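Local coordinates for protein tryptophanyl-tRNA synthetase (Pyrococcus horikoshii, PDB 3JXE) that catalyses the ATP-dependent attachment of L-tryptophan to its cognate tRNA, releasing AMP and diphosphate, as a class I aminoacyl-tRNA synthetase, at residues M1-V7 with K20-F25; P245-S249 with P259-I263. All coordinates share one frame; numbering follows the deposited sequence.

Contact 1 of 2, residues M1-V7 with K20-F25; sequences MVEEFKV and KLIKHF
Lys20 lays its extended chain along the first two residues of the protein. Its CG sits anti to the carbonyl carbon (chi1 -73°), and from there the methylenes run out alongside the amino-terminal backbone, with CD 3.5 Å from Val2 N. Met1 crosses this chain at a slant, its SD 3.6 Å from Lys20 CE, while Val2 lies side by side with it and points the same way, bringing Val2 CB to 3.4 Å from Lys20 NZ. That amine also makes a weak, long ion pair with Asp17. One helical turn on, the edge of the His24 imidazole faces Met1 N, and its NE2 comes within 3.1 Å of Val2 O, at an angle too poor for a hydrogen bond. ND1 turns back onto Lys20 O in a weak bond inside the helix.

Farther along, the contact becomes apolar. Leu21 CD1 is 3.8 Å from Val7 CG2 and 4.1 Å from Phe5 CE1. Its other methyl, CD2, lies over the centre of the Phe25 ring, whose edge meets Val7 O in plane through CZ, 3.5 Å away.

Strand 6-8 pairs antiparallel with 11-13 just before helix 18-25, and the contact folds the amino-terminal tail and this first strand onto that helix. With no hydrogen bond between the segments, it rests on van der Waals packing: Lys20 methylenes and His24 near the amino terminus, apolar side chains at Val7.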
loop_
_atom_site.group_PDB
_atom_site.type_symbol
_atom_site.label_atom_id
_atom_site.label_comp_id
_atom_site.label_asym_id
_atom_site.label_seq_id
_atom_site.Cartn_x
_atom_site.Cartn_y
_atom_site.Cartn_z
ATOM N N MET B 1 -27.703 -2.471 -23.137
ATOM C CA MET B 1 -29.160 -2.163 -23.226
ATOM C C MET B 1 -29.791 -1.943 -21.847
ATOM O O MET B 1 -30.227 -0.831 -21.538
ATOM C CB MET B 1 -29.906 -3.271 -23.987
ATOM C CG MET B 1 -31.426 -3.045 -24.091
ATOM S SD MET B 1 -32.427 -4.451 -24.645
ATOM C CE MET B 1 -32.089 -4.456 -26.415
ATOM N N VAL B 2 -29.823 -3.002 -21.028
ATOM C CA VAL B 2 -30.611 -3.016 -19.783
ATOM C C VAL B 2 -29.768 -3.332 -18.536
ATOM O O VAL B 2 -28.788 -4.089 -18.607
ATOM C CB VAL B 2 -31.851 -3.976 -19.913
ATOM C CG1 VAL B 2 -32.290 -4.573 -18.557
ATOM C CG2 VAL B 2 -33.017 -3.255 -20.604
ATOM N N GLU B 3 -30.166 -2.743 -17.399
ATOM C CA GLU B 3 -29.491 -2.962 -16.118
ATOM C C GLU B 3 -30.462 -3.113 -14.933
ATOM O O GLU B 3 -30.659 -2.177 -14.147
ATOM C CB GLU B 3 -28.466 -1.852 -15.845
ATOM C CG GLU B 3 -28.994 -0.436 -16.089
ATOM C CD GLU B 3 -28.441 0.579 -15.110
ATOM O OE1 GLU B 3 -28.353 0.268 -13.899
ATOM O OE2 GLU B 3 -28.107 1.700 -15.552
ATOM N N GLU B 4 -31.072 -4.290 -14.813
ATOM C CA GLU B 4 -31.865 -4.614 -13.625
ATOM C C GLU B 4 -31.200 -5.741 -12.825
ATOM O O GLU B 4 -31.861 -6.545 -12.154
ATOM C CB GLU B 4 -33.328 -4.929 -13.991
ATOM C CG GLU B 4 -34.352 -4.488 -12.913
ATOM C CD GLU B 4 -34.256 -2.988 -12.577
ATOM O OE1 GLU B 4 -34.556 -2.152 -13.467
ATOM O OE2 GLU B 4 -33.890 -2.651 -11.422
ATOM N N PHE B 5 -29.872 -5.775 -12.921
ATOM C CA PHE B 5 -29.024 -6.703 -12.181
ATOM C C PHE B 5 -27.688 -6.017 -11.893
ATOM O O PHE B 5 -27.208 -5.219 -12.703
ATOM C CB PHE B 5 -28.816 -8.010 -12.963
ATOM C CG PHE B 5 -28.165 -7.825 -14.311
ATOM C CD1 PHE B 5 -26.782 -7.906 -14.450
ATOM C CD2 PHE B 5 -28.937 -7.586 -15.444
ATOM C CE1 PHE B 5 -26.178 -7.738 -15.692
ATOM C CE2 PHE B 5 -28.340 -7.417 -16.692
ATOM C CZ PHE B 5 -26.959 -7.494 -16.815
ATOM N N LYS B 6 -27.097 -6.320 -10.742
ATOM C CA LYS B 6 -25.842 -5.686 -10.343
ATOM C C LYS B 6 -24.671 -6.664 -10.437
ATOM O O LYS B 6 -24.747 -7.781 -9.921
ATOM C CB LYS B 6 -25.961 -5.118 -8.927
ATOM C CG LYS B 6 -24.991 -3.986 -8.627
ATOM C CD LYS B 6 -25.145 -3.500 -7.197
ATOM C CE LYS B 6 -24.283 -2.275 -6.942
ATOM N NZ LYS B 6 -24.346 -1.848 -5.519
ATOM N N VAL B 7 -23.604 -6.244 -11.116
ATOM C CA VAL B 7 -22.368 -7.027 -11.207
ATOM C C VAL B 7 -21.159 -6.138 -10.906
ATOM O O VAL B 7 -20.660 -5.422 -11.779
ATOM C CB VAL B 7 -22.204 -7.737 -12.587
ATOM C CG1 VAL B 7 -20.885 -8.501 -12.656
ATOM C CG2 VAL B 7 -23.359 -8.689 -12.853
ATOM N N LYS B 20 -25.761 -8.426 -22.530
ATOM C CA LYS B 20 -25.749 -6.999 -22.224
ATOM C C LYS B 20 -24.525 -6.606 -21.404
ATOM O O LYS B 20 -24.016 -5.492 -21.538
ATOM C CB LYS B 20 -27.031 -6.592 -21.491
ATOM C CG LYS B 20 -28.265 -6.562 -22.380
ATOM C CD LYS B 20 -29.536 -6.429 -21.563
ATOM C CE LYS B 20 -30.760 -6.674 -22.429
ATOM N NZ LYS B 20 -31.998 -6.867 -21.620
ATOM N N LEU B 21 -24.056 -7.528 -20.565
ATOM C CA LEU B 21 -22.886 -7.293 -19.725
ATOM C C LEU B 21 -21.642 -7.063 -20.579
ATOM O O LEU B 21 -20.749 -6.310 -20.192
ATOM C CB LEU B 21 -22.666 -8.469 -18.770
ATOM C CG LEU B 21 -22.362 -8.149 -17.302
ATOM C CD1 LEU B 21 -22.502 -9.401 -16.466
ATOM C CD2 LEU B 21 -20.980 -7.544 -17.112
ATOM N N ILE B 22 -21.600 -7.713 -21.742
ATOM C CA ILE B 22 -20.544 -7.504 -22.733
ATOM C C ILE B 22 -20.565 -6.054 -23.232
ATOM O O ILE B 22 -19.514 -5.420 -23.360
ATOM C CB ILE B 22 -20.667 -8.511 -23.913
ATOM C CG1 ILE B 22 -20.297 -9.924 -23.447
ATOM C CG2 ILE B 22 -19.780 -8.105 -25.089
ATOM C CD1 ILE B 22 -20.716 -11.033 -24.400
ATOM N N LYS B 23 -21.766 -5.539 -23.490
ATOM C CA LYS B 23 -21.953 -4.158 -23.939
ATOM C C LYS B 23 -21.692 -3.162 -22.809
ATOM O O LYS B 23 -21.040 -2.138 -23.018
ATOM C CB LYS B 23 -23.365 -3.948 -24.508
ATOM C CG LYS B 23 -23.780 -4.898 -25.644
ATOM C CD LYS B 23 -23.252 -4.463 -27.013
ATOM C CE LYS B 23 -21.925 -5.135 -27.357
ATOM N NZ LYS B 23 -21.399 -4.692 -28.679
ATOM N N HIS B 24 -22.204 -3.477 -21.621
ATOM C CA HIS B 24 -22.069 -2.624 -20.438
ATOM C C HIS B 24 -20.621 -2.438 -19.996
ATOM O O HIS B 24 -20.260 -1.383 -19.474
ATOM C CB HIS B 24 -22.885 -3.196 -19.276
ATOM C CG HIS B 24 -24.341 -2.843 -19.318
ATOM N ND1 HIS B 24 -25.132 -3.061 -20.427
ATOM C CD2 HIS B 24 -25.154 -2.304 -18.378
ATOM C CE1 HIS B 24 -26.366 -2.660 -20.172
ATOM N NE2 HIS B 24 -26.406 -2.199 -18.935
ATOM N N PHE B 25 -19.805 -3.468 -20.205
ATOM C CA PHE B 25 -18.406 -3.458 -19.773
ATOM C C PHE B 25 -17.442 -3.138 -20.919
ATOM O O PHE B 25 -16.270 -2.834 -20.685
ATOM C CB PHE B 25 -18.040 -4.797 -19.118
ATOM C CG PHE B 25 -18.447 -4.907 -17.666
ATOM C CD1 PHE B 25 -17.690 -5.668 -16.784
ATOM C CD2 PHE B 25 -19.574 -4.251 -17.177
ATOM C CE1 PHE B 25 -18.049 -5.784 -15.448
ATOM C CE2 PHE B 25 -19.940 -4.357 -15.838
ATOM C CZ PHE B 25 -19.174 -5.127 -14.973
#

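Contact 2 of 2, residues P245-S249 with P259-I263; sequences PSLTS and PETAI
Thr261 leads into this contact from CB outward. CB itself rests 3.7 Å from Ser246 CB, and the two branches beyond it part company. The hydroxyl, OG1, lies between the backbone N and the carbonyl carbon (chi1 55°); it is also near Ser246 CB, but its hydrogen bond is made to Lys258 O within its own loop. The methyl, CG2, goes instead to Thr248, 3.4 Å from its OG1 and 3.8 Å from its CG2, and the two threonine side chains cross at about a right angle.

The polar link is made by backbone. Leu247 N donates to Thr261 O over 3.3 Å, a fairly straight bond at 164° that enters in the carbonyl plane on a lone pair, with a C=O...N angle of 131°. Around that bond the Leu247 side chain reaches along the 3-10 turn of residues 259-261, its CD1 coming to 3.9 Å from Glu260 O. Leu247 also packs on Trp306 of helix 301-311, whose indole NE1 hydrogen-bonds Pro245 O, while Lys275 of helix 269-277 hydrogen-bonds Pro259 O and Ala262 O.

Between the two segments runs the KMSKS region, Lys253 to Ser257, the signature loop of class I synthetases; Ala262 touches its Met254, and Ile263 pairs by backbone with Ile88 of the HIGH region. The chemistry is that of one backbone hydrogen bond between the two segments, flanked by Ser246, Leu247, Thr248 and the Thr261 side chain, a link that probably helps fix the spacing of the backbone on both sides of the KMSKS region.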
loop_
_atom_site.group_PDB
_atom_site.type_symbol
_atom_site.label_atom_id
_atom_site.label_comp_id
_atom_site.label_asym_id
_atom_site.label_seq_id
_atom_site.Cartn_x
_atom_site.Cartn_y
_atom_site.Cartn_z
ATOM N N PRO B 245 -24.303 -20.848 -10.898
ATOM C CA PRO B 245 -25.487 -20.502 -10.111
ATOM C C PRO B 245 -25.596 -21.334 -8.834
ATOM O O PRO B 245 -25.009 -22.416 -8.752
ATOM C CB PRO B 245 -26.642 -20.828 -11.061
ATOM C CG PRO B 245 -26.113 -21.904 -11.939
ATOM C CD PRO B 245 -24.647 -21.628 -12.103
ATOM N N SER B 246 -26.332 -20.825 -7.849
ATOM C CA SER B 246 -26.589 -21.572 -6.621
ATOM C C SER B 246 -27.646 -22.646 -6.872
ATOM O O SER B 246 -28.325 -22.625 -7.903
ATOM C CB SER B 246 -27.017 -20.633 -5.489
ATOM O OG SER B 246 -28.316 -20.110 -5.704
ATOM N N LEU B 247 -27.774 -23.582 -5.932
ATOM C CA LEU B 247 -28.717 -24.697 -6.048
ATOM C C LEU B 247 -30.161 -24.255 -6.283
ATOM O O LEU B 247 -30.776 -24.639 -7.281
ATOM C CB LEU B 247 -28.648 -25.591 -4.806
ATOM C CG LEU B 247 -27.568 -26.673 -4.759
ATOM C CD1 LEU B 247 -27.344 -27.138 -3.327
ATOM C CD2 LEU B 247 -27.924 -27.850 -5.665
ATOM N N THR B 248 -30.689 -23.448 -5.366
ATOM C CA THR B 248 -32.094 -23.049 -5.410
ATOM C C THR B 248 -32.352 -21.941 -6.430
ATOM O O THR B 248 -33.145 -22.116 -7.357
ATOM C CB THR B 248 -32.615 -22.606 -4.019
ATOM O OG1 THR B 248 -31.834 -21.502 -3.543
ATOM C CG2 THR B 248 -32.537 -23.756 -3.013
ATOM N N SER B 249 -31.664 -20.814 -6.259
ATOM C CA SER B 249 -31.922 -19.609 -7.048
ATOM C C SER B 249 -31.279 -19.631 -8.438
ATOM O O SER B 249 -30.260 -20.292 -8.659
ATOM C CB SER B 249 -31.474 -18.365 -6.271
ATOM O OG SER B 249 -31.866 -17.176 -6.933
ATOM N N PRO B 259 -24.413 -20.592 2.467
ATOM C CA PRO B 259 -23.661 -21.851 2.447
ATOM C C PRO B 259 -24.500 -23.077 2.075
ATOM O O PRO B 259 -23.956 -24.057 1.559
ATOM C CB PRO B 259 -23.146 -21.979 3.887
ATOM C CG PRO B 259 -24.060 -21.140 4.699
ATOM C CD PRO B 259 -24.442 -19.999 3.817
ATOM N N GLU B 260 -25.805 -23.014 2.328
ATOM C CA GLU B 260 -26.700 -24.143 2.074
ATOM C C GLU B 260 -26.948 -24.376 0.580
ATOM O O GLU B 260 -27.380 -25.459 0.181
ATOM C CB GLU B 260 -28.023 -23.956 2.821
ATOM C CG GLU B 260 -28.709 -25.270 3.201
ATOM C CD GLU B 260 -29.969 -25.079 4.041
ATOM O OE1 GLU B 260 -30.325 -23.918 4.357
ATOM O OE2 GLU B 260 -30.609 -26.104 4.385
ATOM N N THR B 261 -26.668 -23.363 -0.237
ATOM C CA THR B 261 -26.833 -23.462 -1.690
ATOM C C THR B 261 -25.487 -23.474 -2.423
ATOM O O THR B 261 -25.432 -23.375 -3.653
ATOM C CB THR B 261 -27.722 -22.325 -2.246
ATOM O OG1 THR B 261 -27.185 -21.053 -1.855
ATOM C CG2 THR B 261 -29.152 -22.456 -1.736
ATOM N N ALA B 262 -24.408 -23.604 -1.656
ATOM C CA ALA B 262 -23.059 -23.622 -2.205
ATOM C C ALA B 262 -22.351 -24.944 -1.922
ATOM O O ALA B 262 -22.444 -25.487 -0.819
ATOM C CB ALA B 262 -22.251 -22.460 -1.645
ATOM N N ILE B 263 -21.648 -25.456 -2.929
ATOM C CA ILE B 263 -20.808 -26.634 -2.758
ATOM C C ILE B 263 -19.368 -26.190 -2.529
ATOM O O ILE B 263 -18.674 -25.781 -3.464
ATOM C CB ILE B 263 -20.885 -27.605 -3.973
ATOM C CG1 ILE B 263 -22.339 -27.968 -4.311
ATOM C CG2 ILE B 263 -20.039 -28.854 -3.725
ATOM C CD1 ILE B 263 -23.111 -28.708 -3.215
#

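How the contacts relate
Contact 1 closes before contact 2 opens along the chain, and the two do not touch: their centres are 23 Å apart and their nearest atoms about 11 Å. Contact 1 joins the amino-terminal tail and the start of strand 6-8, part of a small antiparallel sheet, to helix 18-25 at the surface. Contact 2 lies in the long loop between strand 237-241 of the seven-stranded mixed sheet and helix 269-277. They share no helix or strand, but both lie near the bound tryptophanyl-5'AMP, with the side chain of Val7 about 9 Å from the ligand and that of Ser246 about 8 Å. An amino-terminal element and the segments around the KMSKS region thus both come within about 10 Å of the ligand.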